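Local coordinates for protein D-psicose 3-epimerase (Agrobacterium tumefaciens, PDB 2HK0) that probably catalyses the metal-dependent epimerisation of D-fructose and D-psicose at C3 within a TIM barrel, at residues A[27-32]-A[265-270]; A[36-41]-A[57-62]; A[155-160]-A[195-200]. All blocks are in the same frame, centred on the assembly; numbering follows the deposited sequence.

Interaction 1: residues A[27-32]-A[265-270]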
loop_
_atom_site.group_PDB
_atom_site.type_symbol
_atom_site.label_atom_id
_atom_site.label_comp_id
_atom_site.label_asym_id
_atom_site.label_seq_id
_atom_site.Cartn_x
_atom_site.Cartn_y
_atom_site.Cartn_z
ATOM N N TYR A 27 12.102 26.152 6.635
ATOM C CA TYR A 27 12.516 26.519 8.001
ATOM C C TYR A 27 11.397 26.761 9.028
ATOM O O TYR A 27 11.628 26.602 10.226
ATOM C CB TYR A 27 13.472 27.728 7.975
ATOM C CG TYR A 27 12.748 29.043 8.001
ATOM C CD1 TYR A 27 12.046 29.490 6.883
ATOM C CD2 TYR A 27 12.676 29.793 9.177
ATOM C CE1 TYR A 27 11.279 30.646 6.932
ATOM C CE2 TYR A 27 11.914 30.964 9.237
ATOM C CZ TYR A 27 11.218 31.376 8.110
ATOM O OH TYR A 27 10.458 32.515 8.152
ATOM N N SER A 28 10.198 27.122 8.576
ATOM C CA SER A 28 9.073 27.349 9.498
ATOM C C SER A 28 8.689 26.113 10.333
ATOM O O SER A 28 7.856 26.184 11.247
ATOM C CB SER A 28 7.846 27.840 8.737
ATOM O OG SER A 28 8.024 29.184 8.338
ATOM N N TYR A 29 9.278 24.980 9.990
ATOM C CA TYR A 29 9.074 23.735 10.728
ATOM C C TYR A 29 9.410 23.978 12.214
ATOM O O TYR A 29 8.777 23.433 13.106
ATOM C CB TYR A 29 10.034 22.691 10.162
ATOM C CG TYR A 29 10.271 21.456 11.001
ATOM C CD1 TYR A 29 9.260 20.518 11.208
ATOM C CD2 TYR A 29 11.544 21.163 11.477
ATOM C CE1 TYR A 29 9.519 19.305 11.852
ATOM C CE2 TYR A 29 11.817 19.968 12.124
ATOM C CZ TYR A 29 10.806 19.035 12.305
ATOM O OH TYR A 29 11.104 17.823 12.908
ATOM N N TRP A 30 10.414 24.811 12.455
ATOM C CA TRP A 30 10.879 25.123 13.811
ATOM C C TRP A 30 10.199 26.335 14.470
ATOM O O TRP A 30 10.517 26.668 15.614
ATOM C CB TRP A 30 12.397 25.361 13.789
ATOM C CG TRP A 30 13.245 24.114 13.624
ATOM C CD1 TRP A 30 13.570 23.213 14.597
ATOM C CD2 TRP A 30 13.865 23.641 12.419
ATOM N NE1 TRP A 30 14.350 22.210 14.079
ATOM C CE2 TRP A 30 14.545 22.446 12.741
ATOM C CE3 TRP A 30 13.906 24.108 11.095
ATOM C CZ2 TRP A 30 15.260 21.708 11.787
ATOM C CZ3 TRP A 30 14.616 23.377 10.148
ATOM C CH2 TRP A 30 15.283 22.189 10.501
ATOM N N GLU A 31 9.264 26.985 13.782
ATOM C CA GLU A 31 8.619 28.166 14.358
ATOM C C GLU A 31 7.111 28.059 14.550
ATOM O O GLU A 31 6.490 27.069 14.148
ATOM C CB GLU A 31 8.924 29.391 13.498
ATOM C CG GLU A 31 10.401 29.749 13.413
ATOM C CD GLU A 31 10.965 30.237 14.749
ATOM O OE1 GLU A 31 10.203 30.845 15.531
ATOM O OE2 GLU A 31 12.169 30.023 15.008
ATOM N N HIS A 32 6.529 29.096 15.163
ATOM C CA HIS A 32 5.090 29.156 15.418
ATOM C C HIS A 32 4.491 30.372 14.732
ATOM O O HIS A 32 3.279 30.494 14.612
ATOM C CB HIS A 32 4.809 29.273 16.916
ATOM C CG HIS A 32 5.396 28.165 17.727
ATOM N ND1 HIS A 32 5.098 26.840 17.500
ATOM C CD2 HIS A 32 6.275 28.184 18.758
ATOM C CE1 HIS A 32 5.770 26.088 18.355
ATOM N NE2 HIS A 32 6.493 26.879 19.129
ATOM N N PRO A 265 7.195 19.962 6.827
ATOM C CA PRO A 265 6.428 19.473 7.970
ATOM C C PRO A 265 5.888 20.557 8.900
ATOM O O PRO A 265 6.537 21.565 9.161
ATOM C CB PRO A 265 7.410 18.523 8.657
ATOM C CG PRO A 265 8.755 19.183 8.396
ATOM C CD PRO A 265 8.654 19.807 7.024
ATOM N N PHE A 266 4.677 20.335 9.386
ATOM C CA PHE A 266 4.031 21.260 10.311
ATOM C C PHE A 266 3.443 20.359 11.401
ATOM O O PHE A 266 2.382 19.748 11.217
ATOM C CB PHE A 266 2.925 22.046 9.595
ATOM C CG PHE A 266 3.435 23.074 8.595
ATOM C CD1 PHE A 266 4.070 24.239 9.031
ATOM C CD2 PHE A 266 3.235 22.893 7.222
ATOM C CE1 PHE A 266 4.499 25.219 8.109
ATOM C CE2 PHE A 266 3.652 23.853 6.296
ATOM C CZ PHE A 266 4.290 25.026 6.740
ATOM N N VAL A 267 4.143 20.277 12.529
ATOM C CA VAL A 267 3.736 19.416 13.619
ATOM C C VAL A 267 3.523 20.140 14.967
ATOM O O VAL A 267 3.213 19.496 15.969
ATOM C CB VAL A 267 4.783 18.279 13.811
ATOM C CG1 VAL A 267 4.917 17.444 12.508
ATOM C CG2 VAL A 267 6.131 18.875 14.191
ATOM N N LYS A 268 3.670 21.462 14.985
ATOM C CA LYS A 268 3.489 22.235 16.214
ATOM C C LYS A 268 2.231 23.107 16.239
ATOM O O LYS A 268 1.959 23.859 15.300
ATOM C CB LYS A 268 4.716 23.119 16.455
ATOM C CG LYS A 268 5.983 22.337 16.812
ATOM C CD LYS A 268 5.862 21.675 18.188
ATOM C CE LYS A 268 7.166 20.959 18.590
ATOM N NZ LYS A 268 7.155 20.424 20.003
ATOM N N THR A 269 1.468 23.001 17.328
ATOM C CA THR A 269 0.251 23.791 17.491
ATOM C C THR A 269 0.634 25.185 17.951
ATOM O O THR A 269 1.755 25.403 18.412
ATOM C CB THR A 269 -0.658 23.258 18.607
ATOM O OG1 THR A 269 -0.016 23.503 19.869
ATOM C CG2 THR A 269 -0.922 21.769 18.446
ATOM N N GLY A 270 -0.309 26.119 17.840
ATOM C CA GLY A 270 -0.074 27.481 18.296
ATOM C C GLY A 270 0.503 28.493 17.318
ATOM O O GLY A 270 1.157 28.152 16.327
HETATM O O HOH W 1 6.164 22.346 13.019
HETATM O O HOH W 2 2.875 26.450 15.454
#
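Y29 and P265 meet in the buried, closely packed half of this contact, their side chains crossing at about a right angle. CG of Y29 stands anti to the backbone N (chi1 164°), which sends the ring toward the proline and the start of 265-270. Beyond the proline, CE1 of Y29 also meets CG2 of buried V267 at 4.1 Å; one residue earlier, CB of S28 lies 4.3 Å from CE1 of buried F266. The hydroxyl of Y29 bonds to the carbonyl of M292, in helix 289-307. Here a water gives a hydrogen to Y29 O (2.8 Å) and accepts one from V267 N (2.9 Å).

The outer side is looser. H32, exposed, turns the edge of its imidazole to K268, with H32 CE1 3.7 Å from K268 CB, while the lysine's amino group leads away to S284 and A287. A second water lies in the imidazole plane, 3.0 Å from ND1 of H32, and also reaches O of K268 and O of G270. Both segments lie in the connections after barrel strands, 22-26 and 260-263, with 27-30 as a 3-10 turn. No direct hydrogen bond joins them: their polar link runs through water, beside the apolar packing.

Interaction 2: residues A[36-41]-A[57-62]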
loop_
_atom_site.group_PDB
_atom_site.type_symbol
_atom_site.label_atom_id
_atom_site.label_comp_id
_atom_site.label_asym_id
_atom_site.label_seq_id
_atom_site.Cartn_x
_atom_site.Cartn_y
_atom_site.Cartn_z
ATOM N N ALA A 36 8.908 34.903 12.125
ATOM C CA ALA A 36 10.244 34.525 12.579
ATOM C C ALA A 36 11.236 34.604 11.414
ATOM O O ALA A 36 10.983 34.054 10.342
ATOM C CB ALA A 36 10.223 33.117 13.158
ATOM N N LYS A 37 12.356 35.294 11.625
ATOM C CA LYS A 37 13.377 35.449 10.589
ATOM C C LYS A 37 14.108 34.147 10.287
ATOM O O LYS A 37 14.392 33.355 11.189
ATOM C CB LYS A 37 14.390 36.516 10.994
ATOM C CG LYS A 37 13.809 37.915 11.035
ATOM C CD LYS A 37 14.880 38.934 11.408
ATOM C CE LYS A 37 14.300 40.330 11.502
ATOM N NZ LYS A 37 15.228 41.238 12.244
ATOM N N PHE A 38 14.442 33.944 9.016
ATOM C CA PHE A 38 15.112 32.717 8.594
ATOM C C PHE A 38 16.645 32.771 8.650
ATOM O O PHE A 38 17.315 31.744 8.564
ATOM C CB PHE A 38 14.631 32.339 7.178
ATOM C CG PHE A 38 15.060 33.305 6.103
ATOM C CD1 PHE A 38 16.353 33.268 5.587
ATOM C CD2 PHE A 38 14.174 34.250 5.606
ATOM C CE1 PHE A 38 16.759 34.164 4.583
ATOM C CE2 PHE A 38 14.565 35.149 4.609
ATOM C CZ PHE A 38 15.861 35.105 4.096
ATOM N N GLY A 39 17.197 33.967 8.818
ATOM C CA GLY A 39 18.645 34.124 8.871
ATOM C C GLY A 39 19.437 33.064 9.615
ATOM O O GLY A 39 20.298 32.414 9.017
ATOM N N PRO A 40 19.174 32.853 10.919
ATOM C CA PRO A 40 19.881 31.854 11.739
ATOM C C PRO A 40 19.697 30.419 11.246
ATOM O O PRO A 40 20.518 29.543 11.520
ATOM C CB PRO A 40 19.271 32.047 13.131
ATOM C CG PRO A 40 18.870 33.489 13.123
ATOM C CD PRO A 40 18.248 33.643 11.752
ATOM N N TYR A 41 18.611 30.180 10.522
ATOM C CA TYR A 41 18.340 28.840 10.018
ATOM C C TYR A 41 19.249 28.390 8.884
ATOM O O TYR A 41 19.421 27.189 8.671
ATOM C CB TYR A 41 16.868 28.744 9.615
ATOM C CG TYR A 41 16.002 28.657 10.841
ATOM C CD1 TYR A 41 15.823 27.438 11.497
ATOM C CD2 TYR A 41 15.446 29.797 11.409
ATOM C CE1 TYR A 41 15.112 27.357 12.688
ATOM C CE2 TYR A 41 14.736 29.726 12.611
ATOM C CZ TYR A 41 14.573 28.505 13.239
ATOM O OH TYR A 41 13.870 28.421 14.412
ATOM N N ALA A 57 9.224 34.263 0.743
ATOM C CA ALA A 57 9.555 35.481 0.012
ATOM C C ALA A 57 9.240 36.812 0.692
ATOM O O ALA A 57 10.033 37.751 0.585
ATOM C CB ALA A 57 8.904 35.447 -1.359
ATOM N N HIS A 58 8.111 36.903 1.395
ATOM C CA HIS A 58 7.733 38.160 2.046
ATOM C C HIS A 58 8.817 38.683 2.990
ATOM O O HIS A 58 9.058 39.892 3.063
ATOM C CB HIS A 58 6.385 38.020 2.785
ATOM C CG HIS A 58 6.506 37.591 4.215
ATOM N ND1 HIS A 58 6.929 36.332 4.587
ATOM C CD2 HIS A 58 6.255 38.257 5.368
ATOM C CE1 HIS A 58 6.930 36.240 5.906
ATOM N NE2 HIS A 58 6.525 37.395 6.403
ATOM N N HIS A 59 9.472 37.777 3.706
ATOM C CA HIS A 59 10.547 38.158 4.615
ATOM C C HIS A 59 11.638 38.876 3.837
ATOM O O HIS A 59 12.212 39.863 4.295
ATOM C CB HIS A 59 11.168 36.920 5.261
ATOM C CG HIS A 59 10.521 36.513 6.545
ATOM N ND1 HIS A 59 10.493 37.330 7.655
ATOM C CD2 HIS A 59 9.891 35.369 6.903
ATOM C CE1 HIS A 59 9.874 36.706 8.641
ATOM N NE2 HIS A 59 9.500 35.514 8.210
ATOM N N ILE A 60 11.919 38.356 2.651
ATOM C CA ILE A 60 12.956 38.897 1.790
ATOM C C ILE A 60 12.753 40.361 1.385
ATOM O O ILE A 60 13.721 41.113 1.278
ATOM C CB ILE A 60 13.100 37.999 0.544
ATOM C CG1 ILE A 60 13.480 36.586 1.003
ATOM C CG2 ILE A 60 14.137 38.561 -0.411
ATOM C CD1 ILE A 60 13.604 35.564 -0.107
ATOM N N ASN A 61 11.504 40.769 1.186
ATOM C CA ASN A 61 11.215 42.143 0.786
ATOM C C ASN A 61 11.452 43.181 1.877
ATOM O O ASN A 61 11.397 44.381 1.616
ATOM C CB ASN A 61 9.773 42.263 0.295
ATOM C CG ASN A 61 9.564 41.594 -1.045
ATOM O OD1 ASN A 61 10.479 41.533 -1.857
ATOM N ND2 ASN A 61 8.355 41.104 -1.289
ATOM N N GLU A 62 11.723 42.726 3.092
ATOM C CA GLU A 62 11.936 43.652 4.194
ATOM C C GLU A 62 13.389 43.893 4.557
ATOM O O GLU A 62 13.699 44.830 5.296
ATOM C CB GLU A 62 11.162 43.180 5.426
ATOM C CG GLU A 62 9.661 43.346 5.263
ATOM C CD GLU A 62 9.314 44.634 4.527
ATOM O OE1 GLU A 62 9.799 45.712 4.943
ATOM O OE2 GLU A 62 8.563 44.567 3.524
#
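H59 gives the largest share of this contact, reaching from 57-62 at two levels. CB of H59 lies at the edge of the F38 ring, near the ring plane and 3.9 Å from CE2 of F38, and the two side chains run antiparallel alongside each other. Farther out, the imidazole is held between CA of K37 over one face and CE1 of H58 over the other. NE2 of H59 comes within 3.0 Å of A36 O, yet the angle is too poor for a hydrogen bond. The bond of NE2 goes instead to the carbonyl of W34, just before the first segment, while A36 O receives the hydroxyl of Y27. Closeness and bonding therefore part company at this nitrogen.

I60 comes next and adds the purely apolar share. CG1 of I60, anti to the carbonyl carbon (chi1 -60°), meets CE2 of F38 at 4.0 Å, the two side chains crossing at about a right angle. With CG between its backbone N and carbonyl carbon (chi1 67°), the F38 ring points to both H59 and I60. After I60 the chain turns, with E62 N bonded to H59 O at 3.1 Å.

The short helix 57-60 directly follows barrel strand 52-56; segment 36-41 runs into the start of helix 39-47. Between them F38 also touches V55 of that strand and I71 of helix 65-77, and I60 packs on L68 of the same helix and on N115 of helix 99-118.

Interaction 3: residues A[155-160]-A[195-200]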
loop_
_atom_site.group_PDB
_atom_site.type_symbol
_atom_site.label_atom_id
_atom_site.label_comp_id
_atom_site.label_asym_id
_atom_site.label_seq_id
_atom_site.Cartn_x
_atom_site.Cartn_y
_atom_site.Cartn_z
ATOM N N GLY A 155 2.318 37.150 -17.915
ATOM C CA GLY A 155 2.841 38.508 -17.838
ATOM C C GLY A 155 4.022 38.815 -16.933
ATOM O O GLY A 155 4.593 39.905 -17.034
ATOM N N ILE A 156 4.386 37.913 -16.019
ATOM C CA ILE A 156 5.548 38.173 -15.167
ATOM C C ILE A 156 6.662 37.180 -15.493
ATOM O O ILE A 156 7.786 37.300 -14.986
ATOM C CB ILE A 156 5.228 38.036 -13.638
ATOM C CG1 ILE A 156 4.581 36.675 -13.347
ATOM C CG2 ILE A 156 4.317 39.162 -13.183
ATOM C CD1 ILE A 156 4.642 36.285 -11.874
ATOM N N ALA A 157 6.358 36.208 -16.352
ATOM C CA ALA A 157 7.331 35.174 -16.693
ATOM C C ALA A 157 8.652 35.676 -17.260
ATOM O O ALA A 157 9.728 35.214 -16.847
ATOM C CB ALA A 157 6.707 34.163 -17.656
ATOM N N ASP A 158 8.584 36.602 -18.216
ATOM C CA ASP A 158 9.802 37.117 -18.828
ATOM C C ASP A 158 10.667 37.847 -17.802
ATOM O O ASP A 158 11.891 37.741 -17.829
ATOM C CB ASP A 158 9.466 38.053 -19.998
ATOM C CG ASP A 158 8.867 37.313 -21.202
ATOM O OD1 ASP A 158 8.954 36.063 -21.273
ATOM O OD2 ASP A 158 8.321 37.997 -22.099
ATOM N N PHE A 159 10.027 38.588 -16.898
ATOM C CA PHE A 159 10.767 39.313 -15.870
ATOM C C PHE A 159 11.539 38.301 -15.021
ATOM O O PHE A 159 12.722 38.481 -14.751
ATOM C CB PHE A 159 9.792 40.134 -15.006
ATOM C CG PHE A 159 10.469 41.095 -14.064
ATOM C CD1 PHE A 159 10.926 40.668 -12.825
ATOM C CD2 PHE A 159 10.639 42.434 -14.423
ATOM C CE1 PHE A 159 11.545 41.558 -11.940
ATOM C CE2 PHE A 159 11.256 43.336 -13.553
ATOM C CZ PHE A 159 11.712 42.893 -12.303
ATOM N N ALA A 160 10.869 37.222 -14.625
ATOM C CA ALA A 160 11.517 36.177 -13.831
ATOM C C ALA A 160 12.634 35.522 -14.647
ATOM O O ALA A 160 13.729 35.270 -14.142
ATOM C CB ALA A 160 10.489 35.112 -13.423
ATOM N N LYS A 195 5.243 29.429 -21.312
ATOM C CA LYS A 195 6.534 30.033 -21.031
ATOM C C LYS A 195 7.483 28.940 -20.568
ATOM O O LYS A 195 7.111 28.060 -19.788
ATOM C CB LYS A 195 6.382 31.113 -19.967
ATOM C CG LYS A 195 5.557 32.330 -20.424
ATOM C CD LYS A 195 6.334 33.191 -21.408
ATOM C CE LYS A 195 5.551 34.445 -21.798
ATOM N NZ LYS A 195 6.384 35.359 -22.635
ATOM N N ASN A 196 8.709 28.984 -21.067
ATOM C CA ASN A 196 9.704 27.975 -20.722
ATOM C C ASN A 196 10.095 27.914 -19.257
ATOM O O ASN A 196 10.552 26.871 -18.791
ATOM C CB ASN A 196 10.967 28.179 -21.549
ATOM C CG ASN A 196 10.705 28.080 -23.030
ATOM O OD1 ASN A 196 9.929 27.229 -23.475
ATOM N ND2 ASN A 196 11.353 28.943 -23.808
ATOM N N ASN A 197 9.929 29.015 -18.528
ATOM C CA ASN A 197 10.324 29.021 -17.124
ATOM C C ASN A 197 9.162 28.944 -16.135
ATOM O O ASN A 197 9.304 29.355 -14.981
ATOM C CB ASN A 197 11.197 30.259 -16.824
ATOM C CG ASN A 197 10.429 31.563 -16.966
ATOM O OD1 ASN A 197 9.652 31.739 -17.902
ATOM N ND2 ASN A 197 10.650 32.482 -16.037
ATOM N N VAL A 198 8.010 28.444 -16.588
ATOM C CA VAL A 198 6.853 28.272 -15.713
ATOM C C VAL A 198 6.661 26.761 -15.672
ATOM O O VAL A 198 6.524 26.106 -16.710
ATOM C CB VAL A 198 5.596 28.990 -16.247
ATOM C CG1 VAL A 198 4.403 28.697 -15.341
ATOM C CG2 VAL A 198 5.848 30.520 -16.279
ATOM N N LYS A 199 6.671 26.220 -14.454
ATOM C CA LYS A 199 6.601 24.787 -14.214
ATOM C C LYS A 199 5.488 24.392 -13.246
ATOM O O LYS A 199 4.910 25.236 -12.548
ATOM C CB LYS A 199 7.938 24.327 -13.612
ATOM C CG LYS A 199 9.178 24.712 -14.420
ATOM C CD LYS A 199 9.246 23.913 -15.709
ATOM C CE LYS A 199 10.298 24.468 -16.674
ATOM N NZ LYS A 199 11.624 24.583 -16.026
ATOM N N VAL A 200 5.216 23.093 -13.190
ATOM C CA VAL A 200 4.204 22.576 -12.289
ATOM C C VAL A 200 4.897 22.178 -10.997
ATOM O O VAL A 200 6.052 21.742 -11.011
ATOM C CB VAL A 200 3.493 21.325 -12.870
ATOM C CG1 VAL A 200 2.536 20.742 -11.840
ATOM C CG2 VAL A 200 2.701 21.714 -14.122
HETATM O O HOH W 3 10.016 33.464 -20.146
#
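N197 meets A157 through its amide: ND2 of N197 donates to A157 O at 3.0 Å, with an N-H...O angle of 156° and the nitrogen tilted out of the carbonyl plane. Its CG lies between the backbone N and carbonyl carbon (chi1 66°), a setting that turns the amide toward the helix. ND2 also bonds to I165 O, so both amide hydrogens can be spent on main-chain carbonyls. At the other end of the group, OD1 of N197 accepts a hydrogen from a water at 2.9 Å, and the same water gives its second hydrogen to OD1 of D158 at 3.0 Å.

These bonds tie the late part of helix 142-162 to the loop that enters strand 198-203. In the TIM barrel that helix runs down the outside and delivers the chain to strand 166-170, while 195-198 forms a type I turn ahead of the next parallel strand. The contact thus lies at the N-terminal ends of the strands, and N197 spans from helix to the start of the strand.

D158 is also reached by K195. NZ of K195 bonds to OD1 of D158 at 3.0 Å from the syn side, 34° out of the carboxylate plane, and makes a weak second bond to OD2 of D158 at 3.3 Å; together they form a salt bridge on the exposed side. OD1 therefore accepts from both an ammonium group and a water, which would be expected to stabilise its negative charge. A bend at chi2 lets the lysine chain pass over A157, where CB of A157 touches CG of K195 at 3.5 Å. Farther in, CB of A157 meets CG2 of V198 at 4.0 Å, and CB of A160 lies 3.7 Å from ND2 of N197.

Overall arrangement
Interactions 1 and 2 are neighbours, sharing the loop between strand 22-26 and helix 39-47, and they touch each other through Y27 and E31. Both gather residues at the C-terminal ends of barrel strands, whereas interaction 3, with nearest atoms about 17 Å from interaction 1, lies across the centre of the chain at the strands' entry side. Interactions 2 and 3 are mostly buried, interaction 1 only partly. Their chemistry differs accordingly: the loop pair of interaction 1 combines apolar packing with bridging water, interaction 2 depends on aromatic and aliphatic packing, and interaction 3 on direct hydrogen bonds and a salt bridge at its rim.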